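Local coordinates for CRISPR-associated protein, Cse1 family (Acidimicrobium ferrooxidans, PDB 4H3T) that probably serves as the large subunit of a type I-E CRISPR Cascade complex, helping it recognise invading target DNA, at residues L104-K107 and E108-F112; V333-G337 and A338-R342; A485-A488 and A489-E492. The protein carries 1 engineered substitution. All coordinates share one frame; numbering follows the deposited sequence.

Interaction 1: residues L104-K107 and E108-F112; sequences LFSK and EFPFF
Ser106 and Phe109 meet across the sharp reversal that joins 104-107 to 108-112, two pieces of loop running nearly antiparallel between helix 88-98 and strand 126-127. The serine hydroxyl is the tight point. With chi1 at 168°, OG is turned from its own amide and over the following backbone, where it accepts two N-H groups: Phe109 N lies 2.9 Å from Ser106 OG in an almost straight bond (165°), and Glu108 N lies 3.2 Å from the same OG at a more bent 142°. The second bond, from the residue two positions on, is that of an ST turn. Close packing continues with Pro110, whose ring lies against the Ser106 carbonyl, CD 3.2 Å and CB 3.4 Å from Ser106 O; CB also comes within 3.7 Å of Leu104 O. Deeper in, Gln113 NE2 bonds the carbonyls of both Leu104 and Phe111, tying the two arms. Leu104 there leans on helix 157-170, while the Phe111 ring meets that of Phe102. The other end is loose. Lys107 sends its bent chain away into the exposed surface and touches the second arm through little more than CB; Glu108 likewise extends outward, its CG set 3.5 Å above the middle of the Phe109 ring. The turn therefore rests on polar contacts with the backbone more than on side-chain packing: one hydroxyl gathers two main-chain N-H groups, and a proline, which has no N-H to offer, presents carbon to the serine carbonyl.

Interaction 2: residues V333-G337 and A338-R342; sequences VLALG and AEEQR
Arg342 folds back over the end of helix 330-334 and grips the carbonyl of Leu334. Its CG stands between backbone N and carbonyl carbon (chi1 73°), a crowded position, and a second bend at chi3 brings the guanidinium edge round to that oxygen. Arg342 NH2 meets Leu334 O at 2.9 Å, in the carbonyl plane on a lone pair, and NE adds a weak bond to the same atom. A water accepts from Arg342 NE and donates to Ala335 O at 2.8 Å, so the carbonyl just past the helix is engaged as well. Leu336 lies alongside the arginine, its CD2 3.6 Å from Arg342 NH2. Ala335, the first residue to leave the helix and with positive phi, fills the inside of the bend: its CB presses to 3.3 Å from Arg342 N. Gly337 opens a type I beta turn and is held at both ends of its backbone by Glu340: Gly337 N donates to Glu340 OE1 at 3.1 Å, on the anti side of the carboxylate, and Glu340 N reaches Gly337 O at 3.3 Å from above the carbonyl plane. The bend leads from helix 330-334 into the short strand 340-341, an outer strand of a three-stranded antiparallel sheet beside 303-309. On the far side, Arg342 NH1 makes a salt bridge to Glu350 of helix 344-350 and a hydrogen bond to Leu391 O at the end of helix 388-391.

Interaction 3: residues A485-A488 and A489-E492; sequences AEWA and ALVE
Trp487 extends CG opposite its backbone N (chi1 -179°), and chi2 of -115° presents a face of the indole to Val491, one turn further along helix 481-504. Val491 answers with CG2, which its own chi1 of 170° sets beside the backbone N. The methyl lies over the ring face in a CH-pi contact, 3.6 Å from the centroid of the five-membered ring, and comes to 3.3 Å from Trp487 CE2. Leu490 approaches from the same side of the indole plane but obliquely, near the six-membered ring's rim, its CD2 4.0 Å from Trp487 CZ3. Beneath the side chains the backbone repeats i to i+4 bonds, that from Val491 N to Trp487 O being 2.9 Å. The indole NE1 is buried but bonded to Ala405 O. Replacing Trp487 by an alanine would probably leave the CG2 methyl of Val491 without its aromatic cover and Ala405 O without its indole donor. Phe470 and Tyr467 also meet the indole, while Glu492 turns to helix 511-532 for a salt bridge to Arg529. With Leu490 and Val491 set against helix 445-473 and Val491 reaching helix 397-415, this is the interior packing of the C-terminal helical bundle characteristic of Cse1 proteins.

How the interactions relate
The three contacts follow one another along the chain without touching. Interaction 1 lies on the opposite side of the chain's centre from the other two, its centre 42 Å from that of interaction 2 and 58 Å from that of interaction 3. Interactions 2 and 3 are closer, with centres 27 Å and nearest atoms about 14 Å apart, and consecutive helices of the chain link them: Arg342 reaches the end of helix 388-391, and the next helix, 397-415, packs on Val491. A glycerol, probably from the crystallisation liquor, sits beside interaction 1, about 4 Å from the Phe111 side chain, and its O1 is hydrogen-bonded to Phe112 N; no functional site is implied by it.

Interaction 1: residues L104-K107 and E108-F112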
# COMPACT_ATOMS: atom_id res chain seq x y z
N LEU A 104 4.09 26.74 3.82
CA LEU A 104 5.31 25.94 3.80
C LEU A 104 6.56 26.71 4.30
O LEU A 104 7.48 26.10 4.81
CB LEU A 104 5.58 25.46 2.35
CG LEU A 104 6.51 24.27 2.18
CD1 LEU A 104 5.91 23.00 2.76
CD2 LEU A 104 6.86 24.07 0.70
N PHE A 105 6.59 28.04 4.11
CA PHE A 105 7.73 28.87 4.51
C PHE A 105 7.37 29.88 5.59
O PHE A 105 8.09 30.86 5.75
CB PHE A 105 8.33 29.57 3.28
CG PHE A 105 8.61 28.62 2.13
CD1 PHE A 105 9.31 27.44 2.32
CD2 PHE A 105 8.14 28.91 0.85
CE1 PHE A 105 9.59 26.58 1.24
CE2 PHE A 105 8.47 28.10 -0.23
CZ PHE A 105 9.18 26.94 -0.03
N SER A 106 6.36 29.60 6.43
CA SER A 106 6.03 30.47 7.55
C SER A 106 7.24 30.56 8.48
O SER A 106 7.91 29.55 8.70
CB SER A 106 4.83 29.95 8.33
OG SER A 106 4.68 30.64 9.57
N LYS A 107 7.55 31.73 8.98
CA LYS A 107 8.69 31.86 9.91
C LYS A 107 8.34 31.33 11.32
O LYS A 107 9.22 30.93 12.05
CB LYS A 107 9.19 33.32 9.96
CG LYS A 107 10.21 33.62 8.83
CD LYS A 107 11.11 34.82 9.07
CE LYS A 107 10.53 36.14 8.63
NZ LYS A 107 11.48 37.26 8.91
N GLU A 108 7.07 31.24 11.67
CA GLU A 108 6.67 30.75 12.98
C GLU A 108 6.04 29.36 12.91
O GLU A 108 6.30 28.56 13.80
CB GLU A 108 5.70 31.78 13.60
CG GLU A 108 5.13 31.35 14.94
CD GLU A 108 4.32 32.40 15.69
OE1 GLU A 108 3.82 33.36 15.05
OE2 GLU A 108 4.11 32.20 16.90
N PHE A 109 5.19 29.07 11.91
CA PHE A 109 4.48 27.81 11.84
C PHE A 109 4.68 27.08 10.50
O PHE A 109 3.71 26.77 9.82
CB PHE A 109 2.99 28.09 11.99
CG PHE A 109 2.58 28.84 13.21
CD1 PHE A 109 2.50 28.20 14.43
CD2 PHE A 109 2.16 30.16 13.13
CE1 PHE A 109 2.04 28.87 15.57
CE2 PHE A 109 1.72 30.84 14.26
CZ PHE A 109 1.66 30.19 15.48
N PRO A 110 5.93 26.92 10.02
CA PRO A 110 6.11 26.23 8.73
C PRO A 110 5.41 24.86 8.76
O PRO A 110 5.58 24.06 9.69
CB PRO A 110 7.60 26.16 8.55
CG PRO A 110 8.17 26.28 9.91
CD PRO A 110 7.21 27.14 10.70
N PHE A 111 4.61 24.61 7.71
CA PHE A 111 3.81 23.39 7.61
C PHE A 111 4.68 22.13 7.69
O PHE A 111 5.62 21.99 6.93
CB PHE A 111 3.04 23.39 6.29
CG PHE A 111 2.17 22.15 6.10
CD1 PHE A 111 0.93 22.08 6.68
CD2 PHE A 111 2.61 21.08 5.34
CE1 PHE A 111 0.14 20.94 6.52
CE2 PHE A 111 1.79 19.97 5.13
CZ PHE A 111 0.56 19.91 5.73
N PHE A 112 4.35 21.22 8.63
CA PHE A 112 5.02 19.95 8.86
C PHE A 112 6.51 20.11 9.15
O PHE A 112 7.33 19.17 8.97
CB PHE A 112 4.75 18.99 7.67
CG PHE A 112 3.50 18.15 7.74
CD1 PHE A 112 2.37 18.60 8.43
CD2 PHE A 112 3.47 16.88 7.19
CE1 PHE A 112 1.25 17.77 8.56
CE2 PHE A 112 2.33 16.09 7.28
CZ PHE A 112 1.19 16.58 7.88

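Interaction 2: residues V333-G337 and A338-R342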
# COMPACT_ATOMS: atom_id res chain seq x y z
N VAL A 333 -5.36 -10.05 2.11
CA VAL A 333 -6.24 -8.90 1.99
C VAL A 333 -7.53 -9.22 2.71
O VAL A 333 -8.04 -8.44 3.50
CB VAL A 333 -6.49 -8.48 0.50
CG1 VAL A 333 -7.42 -7.27 0.40
CG2 VAL A 333 -5.18 -8.16 -0.21
N LEU A 334 -8.12 -10.32 2.37
CA LEU A 334 -9.42 -10.74 2.95
C LEU A 334 -9.30 -11.22 4.41
O LEU A 334 -10.29 -11.13 5.15
CB LEU A 334 -10.03 -11.80 2.07
CG LEU A 334 -10.28 -11.38 0.61
CD1 LEU A 334 -10.98 -12.48 -0.14
CD2 LEU A 334 -11.07 -10.15 0.53
N ALA A 335 -8.09 -11.62 4.86
CA ALA A 335 -7.76 -11.96 6.23
C ALA A 335 -8.79 -12.97 6.77
O ALA A 335 -9.45 -12.69 7.76
CB ALA A 335 -7.77 -10.67 7.07
N LEU A 336 -9.01 -14.06 6.07
CA LEU A 336 -10.08 -14.99 6.44
C LEU A 336 -9.63 -16.07 7.46
O LEU A 336 -10.51 -16.70 8.05
CB LEU A 336 -10.67 -15.65 5.20
CG LEU A 336 -11.42 -14.70 4.26
CD1 LEU A 336 -11.85 -15.43 2.99
CD2 LEU A 336 -12.64 -14.13 4.93
N GLY A 337 -8.33 -16.20 7.72
CA GLY A 337 -7.83 -17.09 8.77
C GLY A 337 -8.26 -16.64 10.16
O GLY A 337 -8.62 -15.47 10.38
N ALA A 338 -8.27 -17.59 11.12
CA ALA A 338 -8.68 -17.36 12.49
C ALA A 338 -7.77 -16.39 13.22
O ALA A 338 -8.22 -15.76 14.17
CB ALA A 338 -8.70 -18.68 13.25
N GLU A 339 -6.50 -16.27 12.84
CA GLU A 339 -5.59 -15.37 13.55
C GLU A 339 -5.41 -14.02 12.81
O GLU A 339 -4.55 -13.25 13.21
CB GLU A 339 -4.22 -16.07 13.74
CG GLU A 339 -4.34 -17.17 14.81
CD GLU A 339 -3.08 -17.95 15.16
OE1 GLU A 339 -2.02 -17.70 14.55
OE2 GLU A 339 -3.17 -18.82 16.06
N GLU A 340 -6.26 -13.73 11.81
CA GLU A 340 -6.14 -12.58 10.92
C GLU A 340 -7.35 -11.68 11.02
O GLU A 340 -8.46 -12.19 11.13
CB GLU A 340 -6.00 -13.05 9.49
CG GLU A 340 -4.74 -13.82 9.10
CD GLU A 340 -4.73 -14.20 7.63
OE1 GLU A 340 -5.80 -14.59 7.10
OE2 GLU A 340 -3.65 -14.15 7.01
N GLN A 341 -7.18 -10.39 10.87
CA GLN A 341 -8.28 -9.42 10.95
C GLN A 341 -8.07 -8.41 9.83
O GLN A 341 -7.02 -7.74 9.77
CB GLN A 341 -8.18 -8.86 12.40
CG GLN A 341 -8.87 -7.59 12.90
CD GLN A 341 -7.98 -6.92 14.02
OE1 GLN A 341 -7.06 -7.55 14.71
NE2 GLN A 341 -8.15 -5.62 14.16
N ARG A 342 -9.04 -8.30 8.93
CA ARG A 342 -8.93 -7.41 7.79
C ARG A 342 -8.89 -5.91 8.23
O ARG A 342 -9.23 -5.54 9.36
CB ARG A 342 -10.07 -7.65 6.76
CG ARG A 342 -11.43 -7.15 7.19
CD ARG A 342 -12.56 -7.50 6.22
NE ARG A 342 -12.51 -8.88 5.73
CZ ARG A 342 -13.24 -9.38 4.76
NH1 ARG A 342 -14.21 -8.66 4.20
NH2 ARG A 342 -13.06 -10.63 4.37
O HOH W 1 -11.33 -10.57 8.00

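Interaction 3: residues A485-A488 and A489-E492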
# COMPACT_ATOMS: atom_id res chain seq x y z
N ALA A 485 -15.82 -23.29 -13.06
CA ALA A 485 -15.55 -24.14 -14.23
C ALA A 485 -14.79 -23.36 -15.35
O ALA A 485 -13.84 -23.90 -15.95
CB ALA A 485 -16.84 -24.77 -14.75
N GLU A 486 -15.14 -22.10 -15.59
CA GLU A 486 -14.41 -21.29 -16.60
C GLU A 486 -12.96 -21.08 -16.25
O GLU A 486 -12.10 -21.20 -17.12
CB GLU A 486 -15.03 -19.90 -16.73
CG GLU A 486 -16.41 -20.00 -17.40
CD GLU A 486 -17.23 -18.74 -17.21
OE1 GLU A 486 -16.76 -17.77 -16.57
OE2 GLU A 486 -18.37 -18.73 -17.70
N TRP A 487 -12.70 -20.73 -14.99
CA TRP A 487 -11.33 -20.49 -14.57
C TRP A 487 -10.50 -21.82 -14.69
O TRP A 487 -9.35 -21.79 -15.14
CB TRP A 487 -11.30 -19.97 -13.14
CG TRP A 487 -9.91 -19.69 -12.65
CD1 TRP A 487 -9.24 -20.32 -11.63
CD2 TRP A 487 -9.03 -18.69 -13.16
NE1 TRP A 487 -7.99 -19.78 -11.49
CE2 TRP A 487 -7.84 -18.75 -12.38
CE3 TRP A 487 -9.13 -17.73 -14.19
CZ2 TRP A 487 -6.75 -17.91 -12.64
CZ3 TRP A 487 -8.03 -16.91 -14.44
CH2 TRP A 487 -6.88 -16.99 -13.66
N ALA A 488 -11.11 -22.95 -14.33
CA ALA A 488 -10.43 -24.25 -14.40
C ALA A 488 -9.95 -24.53 -15.84
O ALA A 488 -8.80 -24.93 -16.04
CB ALA A 488 -11.36 -25.38 -13.94
N ALA A 489 -10.83 -24.38 -16.81
CA ALA A 489 -10.48 -24.59 -18.22
C ALA A 489 -9.44 -23.55 -18.71
O ALA A 489 -8.58 -23.91 -19.51
CB ALA A 489 -11.74 -24.55 -19.10
N LEU A 490 -9.55 -22.27 -18.32
CA LEU A 490 -8.56 -21.27 -18.75
C LEU A 490 -7.16 -21.62 -18.21
O LEU A 490 -6.18 -21.69 -18.96
CB LEU A 490 -9.02 -19.88 -18.28
CG LEU A 490 -8.19 -18.71 -18.77
CD1 LEU A 490 -9.07 -17.46 -18.95
CD2 LEU A 490 -6.91 -18.50 -17.88
N VAL A 491 -7.06 -21.95 -16.93
CA VAL A 491 -5.75 -22.25 -16.34
C VAL A 491 -5.13 -23.50 -16.98
O VAL A 491 -3.94 -23.49 -17.27
CB VAL A 491 -5.85 -22.38 -14.81
CG1 VAL A 491 -4.56 -22.93 -14.20
CG2 VAL A 491 -6.21 -21.05 -14.17
N GLU A 492 -5.94 -24.54 -17.23
CA GLU A 492 -5.42 -25.75 -17.89
C GLU A 492 -4.85 -25.46 -19.27
O GLU A 492 -3.82 -26.02 -19.62
CB GLU A 492 -6.51 -26.82 -18.08
CG GLU A 492 -6.90 -27.59 -16.85
CD GLU A 492 -7.63 -28.86 -17.26
OE1 GLU A 492 -8.88 -28.81 -17.38
OE2 GLU A 492 -6.94 -29.84 -17.64